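Local coordinates for protein farnesyl diphosphate synthase (Rhodobacter capsulatus, PDB 3M0G) that probably condenses farnesyl diphosphate with isopentenyl diphosphate, with magnesium as cofactor, to make geranylgeranyl diphosphate for carotenoid and related isoprenoid synthesis, at residues 128-131 with 132-135; 115-118 with 119-122. All blocks are in the same frame, centred on the assembly; numbering follows the deposited sequence.

Contact 1 of 2, residues 128-131 with 132-135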
loop_
_atom_site.group_PDB
_atom_site.type_symbol
_atom_site.label_atom_id
_atom_site.label_comp_id
_atom_site.label_asym_id
_atom_site.label_seq_id
_atom_site.Cartn_x
_atom_site.Cartn_y
_atom_site.Cartn_z
ATOM N N GLY B 128 -8.417 15.841 -10.565
ATOM C CA GLY B 128 -8.896 15.848 -11.949
ATOM C C GLY B 128 -9.622 14.596 -12.417
ATOM O O GLY B 128 -10.204 13.857 -11.609
ATOM N N SER B 129 -9.584 14.345 -13.727
ATOM C CA SER B 129 -10.357 13.248 -14.324
ATOM C C SER B 129 -10.047 11.919 -13.649
ATOM O O SER B 129 -8.943 11.735 -13.132
ATOM C CB SER B 129 -10.121 13.162 -15.842
ATOM O OG SER B 129 -8.874 12.567 -16.160
ATOM N N ALA B 130 -11.029 11.018 -13.618
ATOM C CA ALA B 130 -10.805 9.642 -13.140
ATOM C C ALA B 130 -9.682 8.933 -13.909
ATOM O O ALA B 130 -8.942 8.092 -13.338
ATOM C CB ALA B 130 -12.100 8.829 -13.231
ATOM N N GLU B 131 -9.600 9.238 -15.207
ATOM C CA GLU B 131 -8.593 8.671 -16.104
ATOM C C GLU B 131 -7.164 9.026 -15.676
ATOM O O GLU B 131 -6.290 8.157 -15.619
ATOM C CB GLU B 131 -8.827 9.161 -17.529
ATOM C CG GLU B 131 -8.635 8.088 -18.592
ATOM C CD GLU B 131 -9.877 7.228 -18.798
ATOM O OE1 GLU B 131 -10.997 7.689 -18.472
ATOM O OE2 GLU B 131 -9.733 6.093 -19.308
ATOM N N ASN B 132 -6.928 10.307 -15.396
ATOM C CA ASN B 132 -5.620 10.761 -14.890
ATOM C C ASN B 132 -5.367 10.182 -13.488
ATOM O O ASN B 132 -4.235 9.812 -13.156
ATOM C CB ASN B 132 -5.537 12.305 -14.903
ATOM C CG ASN B 132 -5.520 12.885 -16.318
ATOM O OD1 ASN B 132 -5.369 12.155 -17.297
ATOM N ND2 ASN B 132 -5.676 14.211 -16.428
ATOM N N ARG B 133 -6.417 10.093 -12.668
ATOM C CA ARG B 133 -6.258 9.572 -11.309
ATOM C C ARG B 133 -5.849 8.106 -11.288
ATOM O O ARG B 133 -4.987 7.722 -10.505
ATOM C CB ARG B 133 -7.503 9.830 -10.448
ATOM C CG ARG B 133 -7.639 11.289 -9.973
ATOM C CD ARG B 133 -8.847 11.471 -9.071
ATOM N NE ARG B 133 -10.064 11.698 -9.848
ATOM C CZ ARG B 133 -11.293 11.343 -9.477
ATOM N NH1 ARG B 133 -11.507 10.706 -8.337
ATOM N NH2 ARG B 133 -12.316 11.617 -10.271
ATOM N N VAL B 134 -6.433 7.299 -12.170
ATOM C CA VAL B 134 -6.033 5.899 -12.233
ATOM C C VAL B 134 -4.608 5.768 -12.786
ATOM O O VAL B 134 -3.889 4.899 -12.372
ATOM C CB VAL B 134 -7.047 5.018 -13.010
ATOM C CG1 VAL B 134 -6.919 5.197 -14.537
ATOM C CG2 VAL B 134 -6.867 3.550 -12.638
ATOM N N ALA B 135 -4.219 6.628 -13.724
ATOM C CA ALA B 135 -2.841 6.621 -14.234
ATOM C C ALA B 135 -1.899 7.024 -13.102
ATOM O O ALA B 135 -0.757 6.570 -13.054
ATOM C CB ALA B 135 -2.703 7.562 -15.425
#
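S129 is the N-cap of helix 130-144, and its hydroxyl OG accepts from the backbone N of N132 at 3.1 Å, a nearly straight bond (N-H...O 166°). With OG set between its own N and carbonyl carbon (chi1 77°), the short serine side chain reaches forward over the open end of the first turn, where the amide N-H groups have no earlier carbonyl to meet. The amide group of N132 lies beside this cap, its CG 3.4 Å from S129 OG. G128 takes a backbone shape that a side chain would jam against the preceding carbonyl.

The tighter side belongs to R133. Bent at chi3 (-85°), its chain runs back along the turn, CG 3.4 Å from S129 O, and NE donates a hydrogen bond to G128 O at 2.8 Å; that oxygen sits near the guanidinium edge. NH1 bonds to T123 O, so one guanidinium ties the incoming loop to the helix. With R133 cut back to an alanine, the carbonyls of G128 and T123 would each probably lose a guanidinium N-H, and the loop would be held less firmly to the first turn.

On the looser side, E131 is exposed, and its carboxylate makes no contact with residues 132-135, although A130 of the second subunit packs on this residue. V134, by contrast, is buried, back on the tight side, and its CG1 lies 3.2 Å from E131 O.

Contact 2 of 2, residues 115-118 with 119-122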
loop_
_atom_site.group_PDB
_atom_site.type_symbol
_atom_site.label_atom_id
_atom_site.label_comp_id
_atom_site.label_asym_id
_atom_site.label_seq_id
_atom_site.Cartn_x
_atom_site.Cartn_y
_atom_site.Cartn_z
ATOM N N GLN B 115 0.987 3.832 3.719
ATOM C CA GLN B 115 0.973 3.402 2.298
ATOM C C GLN B 115 -0.453 3.380 1.750
ATOM O O GLN B 115 -0.695 3.779 0.596
ATOM C CB GLN B 115 1.659 2.043 2.087
ATOM C CG GLN B 115 1.342 1.489 0.675
ATOM C CD GLN B 115 2.145 0.275 0.259
ATOM O OE1 GLN B 115 2.181 -0.070 -0.936
ATOM N NE2 GLN B 115 2.789 -0.374 1.219
ATOM N N THR B 116 -1.391 2.953 2.591
ATOM C CA THR B 116 -2.813 2.975 2.261
ATOM C C THR B 116 -3.300 4.411 2.089
ATOM O O THR B 116 -4.068 4.708 1.180
ATOM C CB THR B 116 -3.677 2.284 3.371
ATOM O OG1 THR B 116 -3.154 0.984 3.650
ATOM C CG2 THR B 116 -5.106 2.127 2.887
ATOM N N LEU B 117 -2.854 5.301 2.972
ATOM C CA LEU B 117 -3.193 6.722 2.854
ATOM C C LEU B 117 -2.724 7.331 1.527
ATOM O O LEU B 117 -3.491 8.099 0.891
ATOM C CB LEU B 117 -2.635 7.537 4.046
ATOM C CG LEU B 117 -3.124 8.990 4.186
ATOM C CD1 LEU B 117 -4.642 9.045 4.428
ATOM C CD2 LEU B 117 -2.414 9.671 5.350
ATOM N N ALA B 118 -1.473 7.050 1.147
ATOM C CA ALA B 118 -0.907 7.497 -0.136
ATOM C C ALA B 118 -1.823 7.176 -1.333
ATOM O O ALA B 118 -2.113 8.052 -2.154
ATOM C CB ALA B 118 0.488 6.899 -0.379
ATOM N N PHE B 119 -2.260 5.932 -1.425
ATOM C CA PHE B 119 -3.191 5.488 -2.488
ATOM C C PHE B 119 -4.575 6.140 -2.436
ATOM O O PHE B 119 -5.184 6.423 -3.492
ATOM C CB PHE B 119 -3.244 3.947 -2.566
ATOM C CG PHE B 119 -2.037 3.354 -3.251
ATOM C CD1 PHE B 119 -1.873 3.490 -4.635
ATOM C CD2 PHE B 119 -1.047 2.714 -2.517
ATOM C CE1 PHE B 119 -0.746 2.986 -5.277
ATOM C CE2 PHE B 119 0.105 2.186 -3.151
ATOM C CZ PHE B 119 0.237 2.304 -4.533
ATOM N N GLU B 120 -5.056 6.411 -1.223
ATOM C CA GLU B 120 -6.380 6.995 -1.030
ATOM C C GLU B 120 -6.337 8.417 -1.576
ATOM O O GLU B 120 -7.233 8.864 -2.287
ATOM C CB GLU B 120 -6.738 7.019 0.457
ATOM C CG GLU B 120 -8.121 7.613 0.760
ATOM C CD GLU B 120 -8.671 7.182 2.121
ATOM O OE1 GLU B 120 -8.158 7.649 3.167
ATOM O OE2 GLU B 120 -9.635 6.390 2.144
ATOM N N LEU B 121 -5.265 9.109 -1.227
ATOM C CA LEU B 121 -4.986 10.461 -1.704
ATOM C C LEU B 121 -5.012 10.603 -3.218
ATOM O O LEU B 121 -5.446 11.623 -3.722
ATOM C CB LEU B 121 -3.635 10.920 -1.157
ATOM C CG LEU B 121 -3.720 11.153 0.345
ATOM C CD1 LEU B 121 -2.333 11.324 0.921
ATOM C CD2 LEU B 121 -4.574 12.364 0.576
ATOM N N CYS B 122 -4.501 9.604 -3.921
ATOM C CA CYS B 122 -4.547 9.547 -5.399
ATOM C C CYS B 122 -5.952 9.548 -6.010
ATOM O O CYS B 122 -6.103 9.713 -7.227
ATOM C CB CYS B 122 -3.774 8.319 -5.893
ATOM S SG CYS B 122 -1.951 8.488 -5.686
#
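L121 N donates to L117 O at 2.9 Å, nearly straight (168°), and the side chains of the same two leucines meet where L121 CD1 rests 4.1 Å from L117 CG. L121 CG also crowds that carbonyl, 3.1 Å from L117 O, so the acceptor is wrapped in hydrocarbon as well as bonded. One residue earlier in the turn, E120 N finds T116 O at 3.1 Å. The outer two bonds are weak: F119 N to Q115 O at 3.3 Å and C122 N to A118 O at 3.4 Å.

This is the i to i+4 pattern of an alpha-helix, here the C-terminal part of helix 104-121 in the all-helical prenyltransferase fold. The small A118 suits the face turned to A72 of helix 60-81, while F119 reaches V137 and L140 of helix 130-144.

T116 finds one of its partners across the dimer. Its OG1 donates to D112 O, one turn back, and is also hydrogen-bonded to the side-chain amide of Q115 of the second subunit. F119 stacks on its own counterpart there; with CG beside the backbone N (chi1 -77°), its ring runs alongside Q115, pointing the same way. E120, partly exposed, extends its chain until OE1 comes within 4.0 Å of L117 CD1, and the backbone O of E120 accepts from T123 OG1.

Overall arrangement
The two contacts sit on successive helices: contact 2 near the C-terminal end of helix 104-121 and contact 1 at the start of helix 130-144, their centres about 14 Å apart. They meet directly where R133 CB packs 3.5 Å from C122 O. Contact 2 is buried, with apolar side chains set against helices 60-81 and 130-144, and its backbone amides are served by carbonyls one turn earlier. Contact 1 is only partly buried and farther from the chain's centre; there a serine hydroxyl and an arginine side chain add to the backbone bonds at a helix start. Both reach the second subunit, contact 2 by stacked rings and a hydrogen bond, contact 1 by packing.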